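BH1974 protein (PDB 3ON5) belongs to the XdhC/CoxI family and probably helps to mature xanthine dehydrogenase or a related molybdenum enzyme, with a Rossmann domain that may bind a nucleotide. Local coordinates at residues H129-V133 with Y167-W171; V211-T216 with F239-A243; T228-P232 with T270-K275. All blocks are in the same frame, centred on the assembly; numbering follows the deposited sequence.

Interaction 1. Residues H129-V133 with Y167-W171; sequences HLKRV and YFGEW
Arg-132 lies along one face of the Phe-168 ring, its methylenes and then its guanidinium in contact with it. CB meets Phe-168 CE2 at 3.8 Å, and CG moves on to CZ. CD then sits over the middle of the ring, 3.9 Å from its centroid, a CH-pi contact. CG stands anti to the backbone N (chi1 -165°) and the chain runs straight on to NE, carrying the guanidinium past the ring centre. Its plane lies 18° from that of the ring, in an off-centre cation-pi contact, and NH1 reaches Phe-168 CB at 4.0 Å. An arginine suits this solvent-exposed place, since its methylenes cover the ring while its charge stays at the surface. Val-133 CG2 adds a buried apolar contact to Phe-168 CZ at 3.7 Å.

One turn earlier, His-129 NE2 donates an almost straight hydrogen bond (172°) to Glu-170 OE2, 2.9 Å away in the imidazole plane. Gly-169 CA covers a face of that imidazole, 3.5 Å from its centroid; the backbone angles here would jam a CB against the preceding carbonyl. An alanine in place of His-129 would probably leave Glu-170 OE2 without this donor and Gly-169 without its aromatic partner. Backbone pairing with Phe-160 sets strand 167-168 at the edge of an antiparallel sheet; His-129 and Val-133 also touch Phe-160, a helix-on-sheet contact of the central domain.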
loop_
_atom_site.group_PDB
_atom_site.type_symbol
_atom_site.label_atom_id
_atom_site.label_comp_id
_atom_site.label_asym_id
_atom_site.label_seq_id
_atom_site.Cartn_x
_atom_site.Cartn_y
_atom_site.Cartn_z
ATOM N N HIS A 129 22.872 6.268 -25.483
ATOM C CA HIS A 129 24.191 5.707 -25.183
ATOM C C HIS A 129 24.110 4.589 -24.143
ATOM O O HIS A 129 24.745 3.553 -24.329
ATOM C CB HIS A 129 25.165 6.778 -24.701
ATOM C CG HIS A 129 25.436 7.853 -25.706
ATOM N ND1 HIS A 129 25.815 7.551 -27.010
ATOM C CD2 HIS A 129 25.475 9.197 -25.541
ATOM C CE1 HIS A 129 26.002 8.715 -27.608
ATOM N NE2 HIS A 129 25.820 9.735 -26.764
ATOM N N LEU A 130 23.322 4.779 -23.077
ATOM C CA LEU A 130 23.150 3.779 -22.022
ATOM C C LEU A 130 22.392 2.539 -22.558
ATOM O O LEU A 130 22.678 1.420 -22.127
ATOM C CB LEU A 130 22.430 4.388 -20.820
ATOM C CG LEU A 130 23.193 5.494 -20.078
ATOM C CD1 LEU A 130 22.322 6.167 -19.059
ATOM C CD2 LEU A 130 24.497 4.983 -19.460
ATOM N N LYS A 131 21.474 2.724 -23.533
ATOM C CA LYS A 131 20.757 1.613 -24.166
ATOM C C LYS A 131 21.771 0.766 -24.948
ATOM O O LYS A 131 21.664 -0.454 -24.929
ATOM C CB LYS A 131 19.613 2.132 -25.061
ATOM C CG LYS A 131 18.688 1.068 -25.668
ATOM C CD LYS A 131 19.120 0.631 -27.078
ATOM C CE LYS A 131 18.183 -0.337 -27.774
ATOM N NZ LYS A 131 18.102 -1.661 -27.094
ATOM N N ARG A 132 22.780 1.410 -25.578
ATOM C CA ARG A 132 23.850 0.758 -26.332
ATOM C C ARG A 132 24.779 0.008 -25.370
ATOM O O ARG A 132 25.219 -1.089 -25.704
ATOM C CB ARG A 132 24.631 1.776 -27.178
ATOM C CG ARG A 132 25.506 1.130 -28.248
ATOM C CD ARG A 132 26.051 2.139 -29.232
ATOM N NE ARG A 132 26.853 1.506 -30.286
ATOM C CZ ARG A 132 27.445 2.171 -31.279
ATOM N NH1 ARG A 132 27.333 3.493 -31.365
ATOM N NH2 ARG A 132 28.155 1.517 -32.192
ATOM N N VAL A 133 25.045 0.572 -24.164
ATOM C CA VAL A 133 25.870 -0.054 -23.124
ATOM C C VAL A 133 25.197 -1.373 -22.697
ATOM O O VAL A 133 25.839 -2.423 -22.727
ATOM C CB VAL A 133 26.105 0.888 -21.926
ATOM C CG1 VAL A 133 26.975 0.223 -20.869
ATOM C CG2 VAL A 133 26.736 2.191 -22.380
ATOM N N TYR A 167 35.001 3.440 -29.409
ATOM C CA TYR A 167 34.340 4.136 -28.301
ATOM C C TYR A 167 33.136 4.923 -28.800
ATOM O O TYR A 167 33.082 5.260 -29.974
ATOM C CB TYR A 167 35.321 5.070 -27.570
ATOM C CG TYR A 167 35.705 6.323 -28.324
ATOM C CD1 TYR A 167 36.762 6.323 -29.225
ATOM C CD2 TYR A 167 35.062 7.531 -28.078
ATOM C CE1 TYR A 167 37.141 7.485 -29.902
ATOM C CE2 TYR A 167 35.426 8.697 -28.757
ATOM C CZ TYR A 167 36.471 8.672 -29.664
ATOM O OH TYR A 167 36.816 9.827 -30.332
ATOM N N PHE A 168 32.160 5.202 -27.904
ATOM C CA PHE A 168 30.961 5.981 -28.236
ATOM C C PHE A 168 30.585 6.919 -27.078
ATOM O O PHE A 168 31.177 6.828 -26.006
ATOM C CB PHE A 168 29.785 5.078 -28.606
ATOM C CG PHE A 168 29.278 4.110 -27.576
ATOM C CD1 PHE A 168 29.799 2.824 -27.493
ATOM C CD2 PHE A 168 28.190 4.434 -26.772
ATOM C CE1 PHE A 168 29.275 1.896 -26.584
ATOM C CE2 PHE A 168 27.686 3.511 -25.845
ATOM C CZ PHE A 168 28.219 2.242 -25.772
ATOM N N GLY A 169 29.658 7.846 -27.321
ATOM C CA GLY A 169 29.230 8.808 -26.311
ATOM C C GLY A 169 29.283 10.255 -26.762
ATOM O O GLY A 169 28.998 10.545 -27.927
ATOM N N GLU A 170 29.635 11.176 -25.845
ATOM C CA GLU A 170 29.745 12.610 -26.128
ATOM C C GLU A 170 31.186 13.063 -25.838
ATOM O O GLU A 170 31.446 13.875 -24.945
ATOM C CB GLU A 170 28.702 13.436 -25.335
ATOM C CG GLU A 170 27.258 13.114 -25.687
ATOM C CD GLU A 170 26.811 13.330 -27.116
ATOM O OE1 GLU A 170 27.192 14.362 -27.714
ATOM O OE2 GLU A 170 26.023 12.495 -27.615
ATOM N N TRP A 171 32.125 12.490 -26.608
ATOM C CA TRP A 171 33.556 12.750 -26.488
ATOM C C TRP A 171 34.045 13.440 -27.749
ATOM O O TRP A 171 34.073 12.843 -28.831
ATOM C CB TRP A 171 34.322 11.449 -26.223
ATOM C CG TRP A 171 35.713 11.671 -25.702
ATOM C CD1 TRP A 171 36.862 11.785 -26.433
ATOM C CD2 TRP A 171 36.093 11.830 -24.328
ATOM N NE1 TRP A 171 37.938 11.978 -25.596
ATOM C CE2 TRP A 171 37.495 12.019 -24.298
ATOM C CE3 TRP A 171 35.392 11.789 -23.111
ATOM C CZ2 TRP A 171 38.204 12.212 -23.098
ATOM C CZ3 TRP A 171 36.091 11.990 -21.930
ATOM C CH2 TRP A 171 37.479 12.195 -21.928
#

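Interaction 2. Residues V211-T216 with F239-A243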
loop_
_atom_site.group_PDB
_atom_site.type_symbol
_atom_site.label_atom_id
_atom_site.label_comp_id
_atom_site.label_asym_id
_atom_site.label_seq_id
_atom_site.Cartn_x
_atom_site.Cartn_y
_atom_site.Cartn_z
ATOM N N VAL A 211 18.640 -26.876 -4.023
ATOM C CA VAL A 211 19.161 -25.943 -5.029
ATOM C C VAL A 211 18.227 -24.698 -5.192
ATOM O O VAL A 211 18.783 -23.605 -5.343
ATOM C CB VAL A 211 19.382 -26.664 -6.385
ATOM C CG1 VAL A 211 19.962 -25.719 -7.428
ATOM C CG2 VAL A 211 20.306 -27.860 -6.205
ATOM N N PRO A 212 16.868 -24.773 -5.131
ATOM C CA PRO A 212 16.060 -23.549 -5.310
ATOM C C PRO A 212 16.451 -22.379 -4.361
ATOM O O PRO A 212 16.551 -21.267 -4.917
ATOM C CB PRO A 212 14.639 -24.036 -5.024
ATOM C CG PRO A 212 14.654 -25.430 -5.474
ATOM C CD PRO A 212 15.980 -25.947 -5.002
ATOM N N PRO A 213 16.740 -22.540 -3.020
ATOM C CA PRO A 213 17.123 -21.358 -2.217
ATOM C C PRO A 213 18.432 -20.726 -2.691
ATOM O O PRO A 213 18.531 -19.501 -2.700
ATOM C CB PRO A 213 17.271 -21.902 -0.791
ATOM C CG PRO A 213 17.312 -23.344 -0.890
ATOM C CD PRO A 213 16.661 -23.748 -2.163
ATOM N N LEU A 214 19.410 -21.547 -3.115
ATOM C CA LEU A 214 20.691 -21.078 -3.621
ATOM C C LEU A 214 20.503 -20.240 -4.891
ATOM O O LEU A 214 21.164 -19.214 -5.030
ATOM C CB LEU A 214 21.607 -22.275 -3.893
ATOM C CG LEU A 214 22.933 -21.987 -4.559
ATOM C CD1 LEU A 214 23.887 -21.321 -3.610
ATOM C CD2 LEU A 214 23.522 -23.244 -5.063
ATOM N N VAL A 215 19.610 -20.670 -5.805
ATOM C CA VAL A 215 19.316 -19.941 -7.042
ATOM C C VAL A 215 18.728 -18.571 -6.662
ATOM O O VAL A 215 19.171 -17.567 -7.208
ATOM C CB VAL A 215 18.387 -20.742 -8.009
ATOM C CG1 VAL A 215 17.953 -19.906 -9.209
ATOM C CG2 VAL A 215 19.072 -22.024 -8.480
ATOM N N THR A 216 17.792 -18.521 -5.683
ATOM C CA THR A 216 17.155 -17.282 -5.245
ATOM C C THR A 216 18.185 -16.327 -4.619
ATOM O O THR A 216 18.249 -15.163 -5.002
ATOM C CB THR A 216 16.044 -17.619 -4.263
ATOM O OG1 THR A 216 15.040 -18.323 -4.975
ATOM C CG2 THR A 216 15.434 -16.388 -3.605
ATOM N N PHE A 239 10.049 -24.497 -10.016
ATOM C CA PHE A 239 11.015 -24.719 -8.933
ATOM C C PHE A 239 12.107 -23.655 -8.920
ATOM O O PHE A 239 12.597 -23.314 -7.849
ATOM C CB PHE A 239 11.679 -26.089 -9.021
ATOM C CG PHE A 239 10.751 -27.258 -8.917
ATOM C CD1 PHE A 239 9.985 -27.459 -7.773
ATOM C CD2 PHE A 239 10.721 -28.224 -9.914
ATOM C CE1 PHE A 239 9.124 -28.553 -7.673
ATOM C CE2 PHE A 239 9.882 -29.336 -9.801
ATOM C CZ PHE A 239 9.083 -29.490 -8.686
ATOM N N PHE A 240 12.499 -23.144 -10.107
ATOM C CA PHE A 240 13.583 -22.172 -10.251
ATOM C C PHE A 240 13.122 -20.947 -11.071
ATOM O O PHE A 240 13.618 -20.709 -12.179
ATOM C CB PHE A 240 14.795 -22.846 -10.925
ATOM C CG PHE A 240 15.233 -24.159 -10.319
ATOM C CD1 PHE A 240 16.110 -24.191 -9.244
ATOM C CD2 PHE A 240 14.799 -25.364 -10.848
ATOM C CE1 PHE A 240 16.527 -25.405 -8.696
ATOM C CE2 PHE A 240 15.216 -26.577 -10.298
ATOM C CZ PHE A 240 16.073 -26.588 -9.225
ATOM N N PRO A 241 12.181 -20.134 -10.549
ATOM C CA PRO A 241 11.719 -18.973 -11.321
ATOM C C PRO A 241 12.787 -17.887 -11.494
ATOM O O PRO A 241 12.637 -17.037 -12.373
ATOM C CB PRO A 241 10.564 -18.441 -10.477
ATOM C CG PRO A 241 10.864 -18.887 -9.110
ATOM C CD PRO A 241 11.451 -20.235 -9.267
ATOM N N ASP A 242 13.845 -17.894 -10.670
ATOM C CA ASP A 242 14.890 -16.871 -10.729
ATOM C C ASP A 242 16.086 -17.304 -11.589
ATOM O O ASP A 242 16.972 -16.479 -11.849
ATOM C CB ASP A 242 15.370 -16.552 -9.310
ATOM C CG ASP A 242 14.303 -15.934 -8.439
ATOM O OD1 ASP A 242 13.636 -14.974 -8.907
ATOM O OD2 ASP A 242 14.164 -16.371 -7.270
ATOM N N ALA A 243 16.123 -18.588 -12.003
ATOM C CA ALA A 243 17.184 -19.130 -12.846
ATOM C C ALA A 243 17.073 -18.558 -14.230
ATOM O O ALA A 243 15.973 -18.489 -14.780
ATOM C CB ALA A 243 17.131 -20.658 -12.894
#
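The Phe-240 ring fills the apolar centre of this contact, pressed against Val-211, Pro-212 and Val-215 on one side of helix 211-221. This helix follows the first strand, 200-205, of the parallel Rossmann sheet, and the loop that carries Phe-240 leads into the edge strand 245-248. Phe-240 CE1 lies 3.7 Å from both Val-211 CG1 and Pro-212 CG, while CD1 meets Val-215 CG2, also at 3.7 Å. Proline fits the first helical turn, where a backbone N-H would have no acceptor within the helix, and its compact, puckered ring gives the phenyl group a rigid apolar surface.

Both branches of Val-215 are used. With CG1 anti to the backbone N (chi1 173°), CG2 is left to face Phe-240, and CG1 rests 3.8 Å from Ala-243 CB. That small methyl lets the chain come close as it leaves the type I turn from Phe-240 to Ala-243. Val-215 and Ala-243 both also touch Thr-225 and Val-227 of strand 223-229, which continues the apolar layer onto the sheet.

At the polar edge Asp-242 reaches back to the helix, and its OD2 stands 3.1 Å from Thr-216 OG1, a tentative hydrogen bond because the hydroxyl proton has another acceptor nearby.

Interaction 3. Residues T228-P232 with T270-K275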
loop_
_atom_site.group_PDB
_atom_site.type_symbol
_atom_site.label_atom_id
_atom_site.label_comp_id
_atom_site.label_asym_id
_atom_site.label_seq_id
_atom_site.Cartn_x
_atom_site.Cartn_y
_atom_site.Cartn_z
ATOM N N THR A 228 21.555 -27.045 -14.164
ATOM C CA THR A 228 21.566 -28.208 -15.053
ATOM C C THR A 228 21.475 -29.492 -14.196
ATOM O O THR A 228 22.055 -29.588 -13.107
ATOM C CB THR A 228 22.763 -28.209 -15.999
ATOM O OG1 THR A 228 22.720 -29.390 -16.823
ATOM C CG2 THR A 228 24.102 -28.066 -15.286
ATOM N N ASP A 229 20.663 -30.434 -14.690
ATOM C CA ASP A 229 20.391 -31.750 -14.119
ATOM C C ASP A 229 19.844 -32.640 -15.244
ATOM O O ASP A 229 19.390 -32.129 -16.272
ATOM C CB ASP A 229 19.433 -31.640 -12.925
ATOM C CG ASP A 229 19.331 -32.874 -12.044
ATOM O OD1 ASP A 229 18.693 -33.851 -12.468
ATOM O OD2 ASP A 229 19.790 -32.815 -10.885
ATOM N N TRP A 230 19.941 -33.961 -15.080
ATOM C CA TRP A 230 19.535 -34.946 -16.074
ATOM C C TRP A 230 18.098 -35.447 -15.826
ATOM O O TRP A 230 17.588 -36.225 -16.631
ATOM C CB TRP A 230 20.527 -36.115 -16.033
ATOM C CG TRP A 230 20.562 -36.851 -14.728
ATOM C CD1 TRP A 230 19.956 -38.036 -14.450
ATOM C CD2 TRP A 230 21.262 -36.463 -13.531
ATOM N NE1 TRP A 230 20.222 -38.410 -13.154
ATOM C CE2 TRP A 230 21.021 -37.462 -12.567
ATOM C CE3 TRP A 230 22.089 -35.375 -13.183
ATOM C CZ2 TRP A 230 21.544 -37.392 -11.273
ATOM C CZ3 TRP A 230 22.595 -35.302 -11.898
ATOM C CH2 TRP A 230 22.322 -36.299 -10.960
ATOM N N ARG A 231 17.446 -34.990 -14.732
ATOM C CA ARG A 231 16.105 -35.410 -14.285
ATOM C C ARG A 231 15.056 -34.314 -14.564
ATOM O O ARG A 231 14.947 -33.337 -13.813
ATOM C CB ARG A 231 16.156 -35.751 -12.801
ATOM C CG ARG A 231 17.117 -36.905 -12.525
ATOM C CD ARG A 231 17.414 -37.051 -11.069
ATOM N NE ARG A 231 18.032 -35.849 -10.523
ATOM C CZ ARG A 231 18.427 -35.733 -9.266
ATOM N NH1 ARG A 231 18.292 -36.752 -8.425
ATOM N NH2 ARG A 231 18.961 -34.595 -8.837
ATOM N N PRO A 232 14.264 -34.489 -15.649
ATOM C CA PRO A 232 13.370 -33.417 -16.097
ATOM C C PRO A 232 12.324 -32.960 -15.080
ATOM O O PRO A 232 11.965 -31.769 -15.124
ATOM C CB PRO A 232 12.657 -34.022 -17.308
ATOM C CG PRO A 232 13.010 -35.456 -17.316
ATOM C CD PRO A 232 14.326 -35.554 -16.663
ATOM N N THR A 270 24.988 -32.502 -7.016
ATOM C CA THR A 270 24.080 -33.472 -7.614
ATOM C C THR A 270 23.678 -34.542 -6.606
ATOM O O THR A 270 22.647 -35.175 -6.800
ATOM C CB THR A 270 24.689 -34.139 -8.866
ATOM O OG1 THR A 270 25.690 -35.079 -8.484
ATOM C CG2 THR A 270 25.238 -33.147 -9.877
ATOM N N HIS A 271 24.502 -34.768 -5.552
ATOM C CA HIS A 271 24.318 -35.793 -4.509
ATOM C C HIS A 271 24.524 -37.192 -5.093
ATOM O O HIS A 271 24.126 -38.170 -4.478
ATOM C CB HIS A 271 22.934 -35.698 -3.827
ATOM C CG HIS A 271 22.687 -34.402 -3.126
ATOM N ND1 HIS A 271 23.167 -34.176 -1.858
ATOM C CD2 HIS A 271 21.980 -33.319 -3.524
ATOM C CE1 HIS A 271 22.759 -32.960 -1.525
ATOM N NE2 HIS A 271 22.046 -32.399 -2.500
ATOM N N HIS A 272 25.136 -37.274 -6.283
ATOM C CA HIS A 272 25.472 -38.492 -7.035
ATOM C C HIS A 272 26.941 -38.493 -7.288
ATOM O O HIS A 272 27.428 -37.630 -8.019
ATOM C CB HIS A 272 24.682 -38.590 -8.352
ATOM C CG HIS A 272 23.221 -38.853 -8.180
ATOM N ND1 HIS A 272 22.343 -37.846 -7.784
ATOM C CD2 HIS A 272 22.514 -39.981 -8.420
ATOM C CE1 HIS A 272 21.146 -38.409 -7.745
ATOM N NE2 HIS A 272 21.197 -39.694 -8.128
ATOM N N PHE A 273 27.656 -39.431 -6.658
ATOM C CA PHE A 273 29.105 -39.541 -6.692
ATOM C C PHE A 273 29.648 -39.615 -8.122
ATOM O O PHE A 273 30.494 -38.799 -8.478
ATOM C CB PHE A 273 29.570 -40.770 -5.906
ATOM C CG PHE A 273 31.065 -40.801 -5.682
ATOM C CD1 PHE A 273 31.912 -41.422 -6.599
ATOM C CD2 PHE A 273 31.628 -40.223 -4.547
ATOM C CE1 PHE A 273 33.291 -41.436 -6.400
ATOM C CE2 PHE A 273 33.008 -40.262 -4.337
ATOM C CZ PHE A 273 33.830 -40.866 -5.264
ATOM N N GLN A 274 29.186 -40.577 -8.924
ATOM C CA GLN A 274 29.665 -40.765 -10.297
ATOM C C GLN A 274 29.447 -39.491 -11.138
ATOM O O GLN A 274 30.342 -39.119 -11.908
ATOM C CB GLN A 274 28.941 -41.964 -10.929
ATOM C CG GLN A 274 29.365 -42.321 -12.353
ATOM C CD GLN A 274 28.518 -43.443 -12.916
ATOM O OE1 GLN A 274 28.626 -44.609 -12.506
ATOM N NE2 GLN A 274 27.664 -43.115 -13.885
ATOM N N LYS A 275 28.278 -38.818 -10.960
ATOM C CA LYS A 275 27.943 -37.589 -11.672
ATOM C C LYS A 275 28.912 -36.470 -11.259
ATOM O O LYS A 275 29.540 -35.873 -12.138
ATOM C CB LYS A 275 26.477 -37.174 -11.420
ATOM C CG LYS A 275 25.400 -38.131 -11.935
ATOM C CD LYS A 275 25.212 -38.121 -13.433
ATOM C CE LYS A 275 24.222 -39.164 -13.888
ATOM N NZ LYS A 275 24.728 -40.539 -13.625
#
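Asp-229 OD1 is gripped twice by Arg-231, the residue whose guanidinium reaches His-272 across the contact. The backbone N of Arg-231 bonds to the anti lone pair of OD1 at 2.8 Å, closing an Asx turn, and NE takes the syn lone pair at 2.9 Å. NH2 completes a side-on salt bridge with the syn lone pair of OD2. Two bonds of this kind hold the guanidinium nearly coplanar with its partners and fix its rotation, while the bend at chi3 (-60°) folds the chain back over the turn. Its NH1 is then left to touch His-272 CE1 at 3.4 Å, the two planes almost perpendicular.

Asp-229 closes strand 223-229, the second strand of the Rossmann sheet in chain order. In many dinucleotide-binding relatives of this fold an acid at this point holds the ribose hydroxyls; here the carboxylate is engaged by Arg-231, and OD2 also accepts from Ala-207 N, in the loop after the first strand.

Trp-230 carries the contact to the second segment, its broad indole large enough to meet three residues there. Its six-membered ring points an edge into the face of His-272, a T-shaped pair with planes at 88° and CH2 3.5 Å from ND1. Thr-270 CB abuts the same indole near its plane, 3.8 Å from CH2. Lys-275 covers one indole face, its CD 4.0 Å from the six-membered centroid, so a long flexible aliphatic chain serves as lid; Asp-229 OD1 and Arg-231 NE lie over the opposite face.

His-272, the N-cap of helix 273-283, is itself held at its edge: ND1 donates in the ring plane to Thr-270 O at 2.9 Å, approaching from above the carbonyl plane. Its backbone N bonds to Thr-270 OG1 in an ST turn, the same hydroxyl being hydrogen-bonded to Asp-276 OD1.

Interaction 1 stands apart: it lies in the central domain, on the opposite side of the chain's centre from the other two, its centre about 34 Å from that of interaction 2 and 44 Å from that of interaction 3. It is complete before the Rossmann domain's contacts begin. Interactions 2 and 3 alternate along the chain, in the order 211-216, 228-232, 239-243, 270-275, with centres about 16 Å apart and no touch. Helix 211-221 leads directly into strand 223-229, so one beta-alpha-beta unit supplies a segment to each. Together they tie loops and helix starts around one parallel sheet, while interaction 1 joins a helix to a different, antiparallel sheet.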